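PDB 4GAX: amorpha-4,11-diene synthase from Artemisia annua, which probably cyclises farnesyl diphosphate to a sesquiterpene with loss of diphosphate, and is crystallised here as an alpha-bisabolol synthase mutant. Local coordinates for residues V84-R89 with V224-F229; S152-V157 with L181-S186; L163-S168 with Q207-K212; K216-I221 with L532-A537. All blocks are in the same frame, centred on the assembly; numbering follows the deposited sequence.

Contact 1 opens first along the chain, at residues 84-89. Contact 2 opens next at 152-157, and contact 3 at 163-168. Contact 2 closes at 181-186, before contact 3 closes at 207-212, so these two cross. Contact 4 then opens at 216-221, and contact 1 closes at 224-229. Contacts 2 and 3 are therefore nested inside the loop of contact 1. Contact 4 closes only at 532-537 and crosses contact 1. The first three contacts join helices of the amino-terminal half. Contact 4 ties this half to helix 519-535, far along the chain. Contacts 2 and 3 pack through Thr184 and Tyr164, and contacts 1 and 3 meet at Gln225 and Arg208.

Contact 1: residues V84-R89 with V224-F229; sequences VDEIQR and VQYIPF
The guanidinium of Arg89 lies flat on the ring of Tyr226. The centres are 4.4 Å apart and the planes differ by 18°. Tyr226 CE1 sits over the middle of the guanidinium. Arg89 also touches the same ring face nearer its root. Its CB lies 3.4 Å from Tyr226 CD2, off toward the rim, and makes a CH-pi contact. The arginine chain starts with CG anti to its carbonyl carbon. It then bends at chi3 (70°), which brings the charged end back over the ring that CB already covers. Tyr226 meets it with CG anti to the backbone N (chi1 -169°). The contact joins helix 77-89, in the N-terminal terpene synthase region, to helix 219-232. Glu86 adds a looser touch: its CG is 4.1 Å from Tyr226 OH. The Glu86 carboxylate itself pairs with Lys82. Arg89 NH2 makes a salt bridge to Glu222, on the same helix as Tyr226. An alanine in place of Tyr226 would take away the ring and would probably leave the Arg89 guanidinium without its flat support and freer to turn. With a ring on its face and a carboxylate at NH2, the Arg89 end is probably restricted in its rotation.

Contact 2: residues S152-V157 with L181-S186; sequences SLKNHV and LVFTQS
Phe183 O is gripped by two side chains. Ser186 OG donates to it at 2.9 Å, one turn further along helix 175-194. His187 ND1 bonds to the same oxygen. The serine hydroxyl comes in at 125° to the carbonyl and is tilted 27° from its plane. The Phe183 side chain has CG anti to the backbone N (chi1 176°) and carries its ring out to helix 151-154. Two residues there receive it. Leu153 CB stands at the ring edge, 4.2 Å from Phe183 CE2. The Lys154 side chain runs at about a right angle to that of Phe183, past the end of the ring, and its CG is 3.8 Å from Phe183 CZ. Lys154 CE also comes close to Phe183 CE1. This lysine is poorly ordered, so its path is less certain. If it is modelled rightly, its NZ bonds to His187 NE2, and His187 may link it to the Phe183 carbonyl. The ring of Phe183 also stacks with Phe149. The contact lies at the surface of the N-terminal terpene synthase domain, where the short, weakly bonded helix 151-154 lies against helix 175-194. Across it the contact is apolar, made by the methylenes of Leu153 and Lys154 against one ring.

Contact 3: residues L163-S168 with Q207-K212; sequences LYEATS and QRALKK
This is a buried helix-to-helix contact, between helix 157-167 and the last turn of helix 200-211. The two short segments run in nearly the same direction, at 17°, with their axes 10.9 Å apart. Tyr164 bridges the gap. Its CG is anti to the backbone N (chi1 167°), which sends the ring across to the other helix. Tyr164 OH donates a 2.7 Å hydrogen bond to Ala209 O. The hydroxyl is tilted 34° from the carbonyl plane. The residue four places after Ala209 is Pro213, which has no N-H to give this carbonyl, so the tyrosine serves an oxygen near the helix end. Leu210 CD2 sits over one face of the Tyr164 ring, toward its rim, in a CH-pi contact 4.2 Å from the centroid. Ala209 CB packs against Tyr164 CE2 at 4.0 Å. Such packing of helices around a common core is consistent with the alpha-helical barrel (alpha/alpha fold) of the N-terminal domain of plant terpene synthases. Helix 175-194 adds Thr184 and Leu188 beside Tyr164. On the Tyr164 helix, Thr167 OG1 donates to Tyr164 O at 2.6 Å, in the carbonyl plane. Glu165 bends at chi2 toward the same alanine, with OE2 3.4 Å from Ala209 CB. Its other oxygen, OE1, bonds to the N of Leu214, just past the helix end.

Contact 4: residues K216-I221 with L532-A537; sequences KRLPRI and LDVLYA
Lys216 lies across Asp533 at about a right angle, and its amino group faces one carboxylate oxygen. Lys216 NZ is 3.4 Å from Asp533 OD2. This is a salt bridge with a weak hydrogen bond. The lysine chain bends at chi3 (63°) and again at chi4, which folds the amino group round to the aspartate. Lys216 CE follows at 3.8 Å from Asp533 OD2. The lysine also makes a cation-pi contact with Trp504. A second lysine, Lys212, forms a long and weak ion pair with the same OD2. An asparagine in place of Asp533 would remove the negative charge and would probably leave both lysines without their common counter-ion. Further along both segments, Leu218 CD2 lies 4.4 Å from Val534 CG2. Leu218 holds the N-cap position of helix 219-232. Leu552, on helix 547-557, touches both Ile221 and Val534 and so extends this apolar patch. By its place in the chain, joining the loop into helix 219-232 to the end of helix 519-535, the contact probably lies at the interface of the N-terminal and C-terminal helical domains, as in plant sesquiterpene synthases.

Contact 1: residues V84-R89 with V224-F229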
# COMPACT_ATOMS: atom_id res chain seq x y z
N VAL A 84 -1.94 14.96 -15.98
CA VAL A 84 -1.56 13.61 -15.53
C VAL A 84 -1.76 13.53 -14.02
O VAL A 84 -2.36 12.58 -13.52
CB VAL A 84 -0.09 13.28 -15.90
CG1 VAL A 84 0.38 12.02 -15.19
CG2 VAL A 84 0.07 13.13 -17.42
N ASP A 85 -1.27 14.52 -13.31
CA ASP A 85 -1.43 14.54 -11.85
C ASP A 85 -2.91 14.48 -11.42
O ASP A 85 -3.28 13.80 -10.47
CB ASP A 85 -0.81 15.82 -11.30
CG ASP A 85 -0.89 15.93 -9.80
OD1 ASP A 85 -0.55 14.94 -9.11
OD2 ASP A 85 -1.28 17.01 -9.31
N GLU A 86 -3.76 15.22 -12.12
CA GLU A 86 -5.16 15.26 -11.74
C GLU A 86 -5.82 13.91 -12.02
O GLU A 86 -6.60 13.39 -11.20
CB GLU A 86 -5.87 16.39 -12.49
CG GLU A 86 -5.40 17.75 -12.05
CD GLU A 86 -5.91 18.84 -12.97
OE1 GLU A 86 -6.62 18.50 -13.94
OE2 GLU A 86 -5.59 20.03 -12.72
N ILE A 87 -5.49 13.32 -13.17
CA ILE A 87 -6.02 12.00 -13.49
C ILE A 87 -5.60 10.98 -12.42
O ILE A 87 -6.40 10.16 -11.98
CB ILE A 87 -5.56 11.55 -14.89
CG1 ILE A 87 -6.18 12.47 -15.94
CG2 ILE A 87 -5.95 10.09 -15.14
CD1 ILE A 87 -5.56 12.29 -17.36
N GLN A 88 -4.34 11.06 -11.98
CA GLN A 88 -3.82 10.10 -11.00
C GLN A 88 -4.49 10.29 -9.64
O GLN A 88 -4.92 9.32 -9.00
CB GLN A 88 -2.30 10.23 -10.87
CG GLN A 88 -1.51 9.70 -12.07
CD GLN A 88 -0.00 9.97 -11.94
OE1 GLN A 88 0.42 10.85 -11.18
NE2 GLN A 88 0.80 9.22 -12.68
N ARG A 89 -4.56 11.53 -9.19
CA ARG A 89 -5.16 11.82 -7.90
C ARG A 89 -6.66 11.62 -7.89
O ARG A 89 -7.25 11.32 -6.84
CB ARG A 89 -4.78 13.24 -7.46
CG ARG A 89 -3.25 13.44 -7.39
CD ARG A 89 -2.93 14.81 -6.87
NE ARG A 89 -3.27 14.91 -5.46
CZ ARG A 89 -2.85 15.89 -4.66
NH1 ARG A 89 -2.09 16.86 -5.14
NH2 ARG A 89 -3.19 15.88 -3.37
N VAL A 224 -10.67 9.23 -2.96
CA VAL A 224 -11.87 9.57 -2.19
C VAL A 224 -11.77 10.96 -1.58
O VAL A 224 -12.78 11.66 -1.45
CB VAL A 224 -12.23 8.53 -1.07
CG1 VAL A 224 -12.07 7.12 -1.58
CG2 VAL A 224 -11.37 8.74 0.14
N GLN A 225 -10.55 11.39 -1.23
CA GLN A 225 -10.38 12.71 -0.62
C GLN A 225 -10.16 13.79 -1.68
O GLN A 225 -10.58 14.94 -1.51
CB GLN A 225 -9.21 12.71 0.38
CG GLN A 225 -9.35 11.69 1.51
CD GLN A 225 -8.08 11.56 2.35
OE1 GLN A 225 -7.15 12.37 2.23
NE2 GLN A 225 -8.04 10.54 3.20
N TYR A 226 -9.50 13.44 -2.78
CA TYR A 226 -9.17 14.46 -3.79
C TYR A 226 -10.37 14.84 -4.65
O TYR A 226 -10.52 15.99 -5.08
CB TYR A 226 -8.02 14.00 -4.67
CG TYR A 226 -7.46 15.10 -5.56
CD1 TYR A 226 -6.75 16.16 -5.00
CD2 TYR A 226 -7.62 15.07 -6.94
CE1 TYR A 226 -6.22 17.18 -5.80
CE2 TYR A 226 -7.10 16.09 -7.75
CZ TYR A 226 -6.39 17.13 -7.18
OH TYR A 226 -5.88 18.14 -7.97
N ILE A 227 -11.24 13.87 -4.91
CA ILE A 227 -12.38 14.10 -5.76
C ILE A 227 -13.22 15.32 -5.31
O ILE A 227 -13.42 16.25 -6.11
CB ILE A 227 -13.22 12.81 -5.94
CG1 ILE A 227 -12.49 11.84 -6.89
CG2 ILE A 227 -14.59 13.15 -6.52
CD1 ILE A 227 -13.16 10.46 -7.00
N PRO A 228 -13.66 15.36 -4.04
CA PRO A 228 -14.45 16.54 -3.63
C PRO A 228 -13.65 17.84 -3.63
O PRO A 228 -14.21 18.89 -3.96
CB PRO A 228 -14.87 16.20 -2.19
CG PRO A 228 -13.84 15.21 -1.71
CD PRO A 228 -13.53 14.38 -2.93
N PHE A 229 -12.37 17.79 -3.25
CA PHE A 229 -11.58 19.01 -3.31
C PHE A 229 -11.50 19.50 -4.76
O PHE A 229 -11.67 20.69 -5.04
CB PHE A 229 -10.17 18.82 -2.73
CG PHE A 229 -9.25 19.99 -3.00
CD1 PHE A 229 -9.33 21.13 -2.22
CD2 PHE A 229 -8.34 19.96 -4.04
CE1 PHE A 229 -8.51 22.22 -2.47
CE2 PHE A 229 -7.52 21.04 -4.30
CZ PHE A 229 -7.61 22.18 -3.51

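Contact 2: residues S152-V157 with L181-S186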
# COMPACT_ATOMS: atom_id res chain seq x y z
N SER A 152 9.41 34.51 -3.22
CA SER A 152 8.26 34.32 -4.11
C SER A 152 7.59 32.94 -3.98
O SER A 152 6.43 32.76 -4.38
CB SER A 152 8.66 34.60 -5.57
OG SER A 152 9.65 33.69 -6.03
N LEU A 153 8.33 31.97 -3.43
CA LEU A 153 7.79 30.64 -3.21
C LEU A 153 6.66 30.66 -2.20
O LEU A 153 5.62 30.03 -2.41
CB LEU A 153 8.87 29.69 -2.70
CG LEU A 153 9.92 29.23 -3.72
CD1 LEU A 153 10.87 28.22 -3.09
CD2 LEU A 153 9.22 28.65 -4.94
N LYS A 154 6.88 31.37 -1.09
CA LYS A 154 5.94 31.40 0.02
C LYS A 154 4.66 32.13 -0.37
O LYS A 154 3.60 31.91 0.22
CB LYS A 154 6.57 32.09 1.24
CG LYS A 154 8.06 32.32 1.12
CD LYS A 154 8.49 33.50 1.98
CE LYS A 154 9.66 33.15 2.88
NZ LYS A 154 9.54 33.81 4.21
N ASN A 155 4.77 33.00 -1.36
CA ASN A 155 3.61 33.76 -1.81
C ASN A 155 2.92 33.07 -2.98
O ASN A 155 2.39 33.71 -3.88
CB ASN A 155 4.00 35.20 -2.15
CG ASN A 155 4.52 35.94 -0.93
OD1 ASN A 155 3.76 36.26 -0.02
ND2 ASN A 155 5.82 36.22 -0.92
N HIS A 156 2.95 31.74 -2.94
CA HIS A 156 2.24 30.92 -3.91
C HIS A 156 1.93 29.55 -3.33
O HIS A 156 2.75 28.63 -3.41
CB HIS A 156 3.03 30.77 -5.20
CG HIS A 156 2.36 29.89 -6.21
ND1 HIS A 156 3.04 29.00 -7.00
CD2 HIS A 156 1.05 29.76 -6.54
CE1 HIS A 156 2.19 28.36 -7.78
NE2 HIS A 156 0.97 28.80 -7.52
N VAL A 157 0.73 29.40 -2.78
CA VAL A 157 0.35 28.19 -2.08
C VAL A 157 0.49 26.93 -2.92
O VAL A 157 1.06 25.93 -2.47
CB VAL A 157 -1.09 28.26 -1.54
CG1 VAL A 157 -1.41 27.03 -0.70
CG2 VAL A 157 -1.28 29.53 -0.73
N LEU A 181 11.63 20.44 2.99
CA LEU A 181 10.57 19.88 3.83
C LEU A 181 10.35 20.77 5.05
O LEU A 181 9.22 21.10 5.40
CB LEU A 181 10.92 18.44 4.27
CG LEU A 181 9.90 17.81 5.24
CD1 LEU A 181 8.46 17.90 4.68
CD2 LEU A 181 10.24 16.35 5.56
N VAL A 182 11.45 21.20 5.67
CA VAL A 182 11.36 22.09 6.83
C VAL A 182 10.72 23.43 6.44
O VAL A 182 9.85 23.94 7.15
CB VAL A 182 12.76 22.33 7.45
CG1 VAL A 182 12.71 23.44 8.50
CG2 VAL A 182 13.28 21.04 8.05
N PHE A 183 11.14 23.98 5.30
CA PHE A 183 10.65 25.26 4.80
C PHE A 183 9.13 25.20 4.50
O PHE A 183 8.34 25.98 5.04
CB PHE A 183 11.46 25.65 3.55
CG PHE A 183 11.00 26.91 2.86
CD1 PHE A 183 11.37 28.16 3.34
CD2 PHE A 183 10.23 26.83 1.71
CE1 PHE A 183 10.95 29.31 2.70
CE2 PHE A 183 9.80 27.99 1.06
CZ PHE A 183 10.16 29.22 1.55
N THR A 184 8.73 24.26 3.67
CA THR A 184 7.32 24.15 3.30
C THR A 184 6.42 23.84 4.48
O THR A 184 5.34 24.42 4.61
CB THR A 184 7.11 23.11 2.19
OG1 THR A 184 7.59 21.85 2.65
CG2 THR A 184 7.87 23.52 0.92
N GLN A 185 6.87 22.93 5.35
CA GLN A 185 6.09 22.58 6.56
C GLN A 185 5.79 23.80 7.40
O GLN A 185 4.66 23.98 7.87
CB GLN A 185 6.85 21.57 7.42
CG GLN A 185 6.43 20.12 7.22
CD GLN A 185 7.20 19.17 8.12
OE1 GLN A 185 8.14 19.59 8.81
NE2 GLN A 185 6.83 17.89 8.11
N SER A 186 6.81 24.64 7.61
CA SER A 186 6.63 25.80 8.48
C SER A 186 5.73 26.83 7.82
O SER A 186 4.86 27.40 8.46
CB SER A 186 7.97 26.44 8.87
OG SER A 186 8.60 27.04 7.75

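Contact 3: residues L163-S168 with Q207-K212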
# COMPACT_ATOMS: atom_id res chain seq x y z
N LEU A 163 5.96 21.56 -3.87
CA LEU A 163 7.32 21.33 -3.39
C LEU A 163 7.31 20.40 -2.19
O LEU A 163 8.12 19.47 -2.08
CB LEU A 163 7.98 22.67 -3.04
CG LEU A 163 9.34 22.58 -2.34
CD1 LEU A 163 10.39 21.87 -3.21
CD2 LEU A 163 9.81 24.00 -1.98
N TYR A 164 6.37 20.65 -1.28
CA TYR A 164 6.21 19.79 -0.11
C TYR A 164 5.99 18.33 -0.56
O TYR A 164 6.66 17.41 -0.08
CB TYR A 164 5.06 20.29 0.76
CG TYR A 164 4.62 19.29 1.82
CD1 TYR A 164 5.28 19.21 3.04
CD2 TYR A 164 3.55 18.43 1.59
CE1 TYR A 164 4.87 18.27 4.03
CE2 TYR A 164 3.14 17.50 2.56
CZ TYR A 164 3.80 17.43 3.77
OH TYR A 164 3.38 16.50 4.71
N GLU A 165 5.08 18.13 -1.50
CA GLU A 165 4.79 16.78 -1.96
C GLU A 165 6.02 16.12 -2.58
O GLU A 165 6.25 14.92 -2.37
CB GLU A 165 3.60 16.73 -2.92
CG GLU A 165 2.29 17.27 -2.35
CD GLU A 165 1.69 16.37 -1.26
OE1 GLU A 165 2.36 15.39 -0.84
OE2 GLU A 165 0.55 16.64 -0.81
N ALA A 166 6.81 16.90 -3.32
CA ALA A 166 8.05 16.37 -3.91
C ALA A 166 9.04 15.82 -2.86
O ALA A 166 9.75 14.83 -3.11
CB ALA A 166 8.72 17.42 -4.77
N THR A 167 9.07 16.47 -1.69
CA THR A 167 10.03 16.07 -0.64
C THR A 167 9.79 14.64 -0.18
O THR A 167 10.71 13.97 0.25
CB THR A 167 9.98 17.00 0.61
OG1 THR A 167 8.73 16.82 1.30
CG2 THR A 167 10.14 18.47 0.20
N SER A 168 8.55 14.17 -0.29
CA SER A 168 8.23 12.79 0.10
C SER A 168 8.93 11.73 -0.73
O SER A 168 9.00 10.57 -0.29
CB SER A 168 6.73 12.53 0.03
OG SER A 168 6.07 13.41 0.90
N GLN A 207 -3.86 21.08 5.18
CA GLN A 207 -3.71 20.33 6.43
C GLN A 207 -3.75 18.82 6.20
O GLN A 207 -3.06 18.07 6.90
CB GLN A 207 -4.73 20.78 7.47
CG GLN A 207 -4.10 21.43 8.72
CD GLN A 207 -2.88 20.66 9.29
OE1 GLN A 207 -2.86 19.42 9.36
NE2 GLN A 207 -1.86 21.42 9.72
N ARG A 208 -4.50 18.35 5.21
CA ARG A 208 -4.46 16.90 4.93
C ARG A 208 -3.07 16.50 4.42
O ARG A 208 -2.52 15.49 4.86
CB ARG A 208 -5.58 16.41 3.99
CG ARG A 208 -5.66 17.08 2.63
CD ARG A 208 -6.83 16.49 1.79
NE ARG A 208 -6.58 15.11 1.44
CZ ARG A 208 -6.17 14.67 0.25
NH1 ARG A 208 -5.98 15.51 -0.77
NH2 ARG A 208 -5.95 13.38 0.08
N ALA A 209 -2.50 17.32 3.54
CA ALA A 209 -1.15 17.06 3.03
C ALA A 209 -0.12 17.04 4.16
O ALA A 209 0.76 16.16 4.20
CB ALA A 209 -0.78 18.11 1.98
N LEU A 210 -0.22 18.01 5.07
CA LEU A 210 0.69 18.06 6.21
C LEU A 210 0.55 16.85 7.14
O LEU A 210 1.53 16.37 7.73
CB LEU A 210 0.47 19.36 7.00
CG LEU A 210 0.84 20.66 6.26
CD1 LEU A 210 0.55 21.88 7.13
CD2 LEU A 210 2.31 20.64 5.84
N LYS A 211 -0.68 16.35 7.29
CA LYS A 211 -0.93 15.15 8.10
C LYS A 211 -0.30 13.91 7.46
O LYS A 211 0.27 13.07 8.15
CB LYS A 211 -2.44 14.94 8.29
CG LYS A 211 -2.82 14.01 9.44
CD LYS A 211 -4.06 14.52 10.19
CE LYS A 211 -3.77 15.77 11.03
NZ LYS A 211 -4.37 17.04 10.48
N LYS A 212 -0.40 13.78 6.14
CA LYS A 212 0.23 12.67 5.43
C LYS A 212 0.46 13.07 3.98
O LYS A 212 -0.47 13.46 3.27
CB LYS A 212 -0.65 11.40 5.48
CG LYS A 212 -0.04 10.21 4.72
CD LYS A 212 -0.94 8.97 4.75
CE LYS A 212 -1.02 8.35 6.14
NZ LYS A 212 -1.50 6.93 6.06

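Contact 4: residues K216-I221 with L532-A537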
# COMPACT_ATOMS: atom_id res chain seq x y z
N LYS A 216 2.72 8.89 0.47
CA LYS A 216 2.48 7.89 1.51
C LYS A 216 1.02 7.41 1.59
O LYS A 216 0.76 6.34 2.14
CB LYS A 216 2.97 8.41 2.88
CG LYS A 216 4.49 8.28 3.04
CD LYS A 216 5.05 9.01 4.26
CE LYS A 216 4.50 8.47 5.56
NZ LYS A 216 4.39 7.00 5.48
N ARG A 217 0.09 8.20 1.07
CA ARG A 217 -1.33 7.82 1.08
C ARG A 217 -1.61 6.85 -0.08
O ARG A 217 -1.17 7.06 -1.22
CB ARG A 217 -2.23 9.06 0.94
CG ARG A 217 -3.74 8.77 1.01
CD ARG A 217 -4.53 10.06 1.29
NE ARG A 217 -3.83 11.17 0.67
CZ ARG A 217 -3.29 12.18 1.33
NH1 ARG A 217 -3.41 12.28 2.65
NH2 ARG A 217 -2.64 13.11 0.65
N LEU A 218 -2.35 5.78 0.22
CA LEU A 218 -2.72 4.80 -0.81
C LEU A 218 -3.54 5.53 -1.87
O LEU A 218 -4.40 6.34 -1.52
CB LEU A 218 -3.57 3.71 -0.17
CG LEU A 218 -2.85 2.45 0.33
CD1 LEU A 218 -1.34 2.55 0.24
CD2 LEU A 218 -3.30 2.11 1.75
N PRO A 219 -3.32 5.22 -3.16
CA PRO A 219 -4.00 5.94 -4.25
C PRO A 219 -5.52 5.92 -4.19
O PRO A 219 -6.12 6.94 -4.52
CB PRO A 219 -3.51 5.23 -5.53
CG PRO A 219 -2.68 4.04 -5.06
CD PRO A 219 -2.25 4.33 -3.65
N ARG A 220 -6.15 4.82 -3.77
CA ARG A 220 -7.62 4.80 -3.70
C ARG A 220 -8.13 5.69 -2.56
O ARG A 220 -9.21 6.30 -2.65
CB ARG A 220 -8.14 3.36 -3.50
CG ARG A 220 -9.66 3.21 -3.59
CD ARG A 220 -10.19 3.58 -4.98
NE ARG A 220 -11.60 3.21 -5.11
CZ ARG A 220 -12.36 3.47 -6.18
NH1 ARG A 220 -11.84 4.11 -7.23
NH2 ARG A 220 -13.63 3.08 -6.19
N ILE A 221 -7.35 5.78 -1.49
CA ILE A 221 -7.73 6.67 -0.39
C ILE A 221 -7.54 8.13 -0.82
O ILE A 221 -8.32 9.01 -0.44
CB ILE A 221 -6.91 6.38 0.89
CG1 ILE A 221 -7.22 4.96 1.39
CG2 ILE A 221 -7.21 7.38 1.98
CD1 ILE A 221 -6.34 4.52 2.59
N LEU A 532 1.39 -0.09 5.59
CA LEU A 532 1.80 -0.35 6.98
C LEU A 532 1.53 0.86 7.85
O LEU A 532 1.25 0.72 9.05
CB LEU A 532 3.29 -0.72 7.07
CG LEU A 532 3.81 -1.94 6.29
CD1 LEU A 532 5.35 -1.91 6.20
CD2 LEU A 532 3.35 -3.22 6.95
N ASP A 533 1.59 2.04 7.24
CA ASP A 533 1.33 3.28 7.97
C ASP A 533 -0.13 3.34 8.41
O ASP A 533 -0.44 3.93 9.45
CB ASP A 533 1.68 4.50 7.12
CG ASP A 533 2.10 5.70 7.95
OD1 ASP A 533 2.80 5.51 8.98
OD2 ASP A 533 1.73 6.83 7.59
N VAL A 534 -1.02 2.73 7.63
CA VAL A 534 -2.44 2.65 7.97
C VAL A 534 -2.69 1.50 8.94
O VAL A 534 -3.44 1.62 9.92
CB VAL A 534 -3.30 2.41 6.70
CG1 VAL A 534 -4.71 1.97 7.08
CG2 VAL A 534 -3.32 3.68 5.84
N LEU A 535 -2.04 0.38 8.67
CA LEU A 535 -2.15 -0.79 9.54
C LEU A 535 -1.78 -0.42 10.98
O LEU A 535 -2.51 -0.74 11.92
CB LEU A 535 -1.21 -1.89 9.04
CG LEU A 535 -1.70 -3.34 9.07
CD1 LEU A 535 -0.54 -4.30 9.32
CD2 LEU A 535 -2.82 -3.53 10.08
N TYR A 536 -0.66 0.28 11.14
CA TYR A 536 -0.17 0.57 12.48
C TYR A 536 -0.32 2.04 12.89
O TYR A 536 0.55 2.59 13.56
CB TYR A 536 1.30 0.13 12.60
CG TYR A 536 1.50 -1.35 12.34
CD1 TYR A 536 2.24 -1.79 11.25
CD2 TYR A 536 0.92 -2.30 13.17
CE1 TYR A 536 2.42 -3.14 11.01
CE2 TYR A 536 1.09 -3.65 12.93
CZ TYR A 536 1.84 -4.07 11.85
OH TYR A 536 2.02 -5.41 11.60
N ALA A 537 -1.44 2.65 12.50
CA ALA A 537 -1.65 4.09 12.72
C ALA A 537 -1.61 4.55 14.19
O ALA A 537 -0.76 5.36 14.57
CB ALA A 537 -2.93 4.56 12.04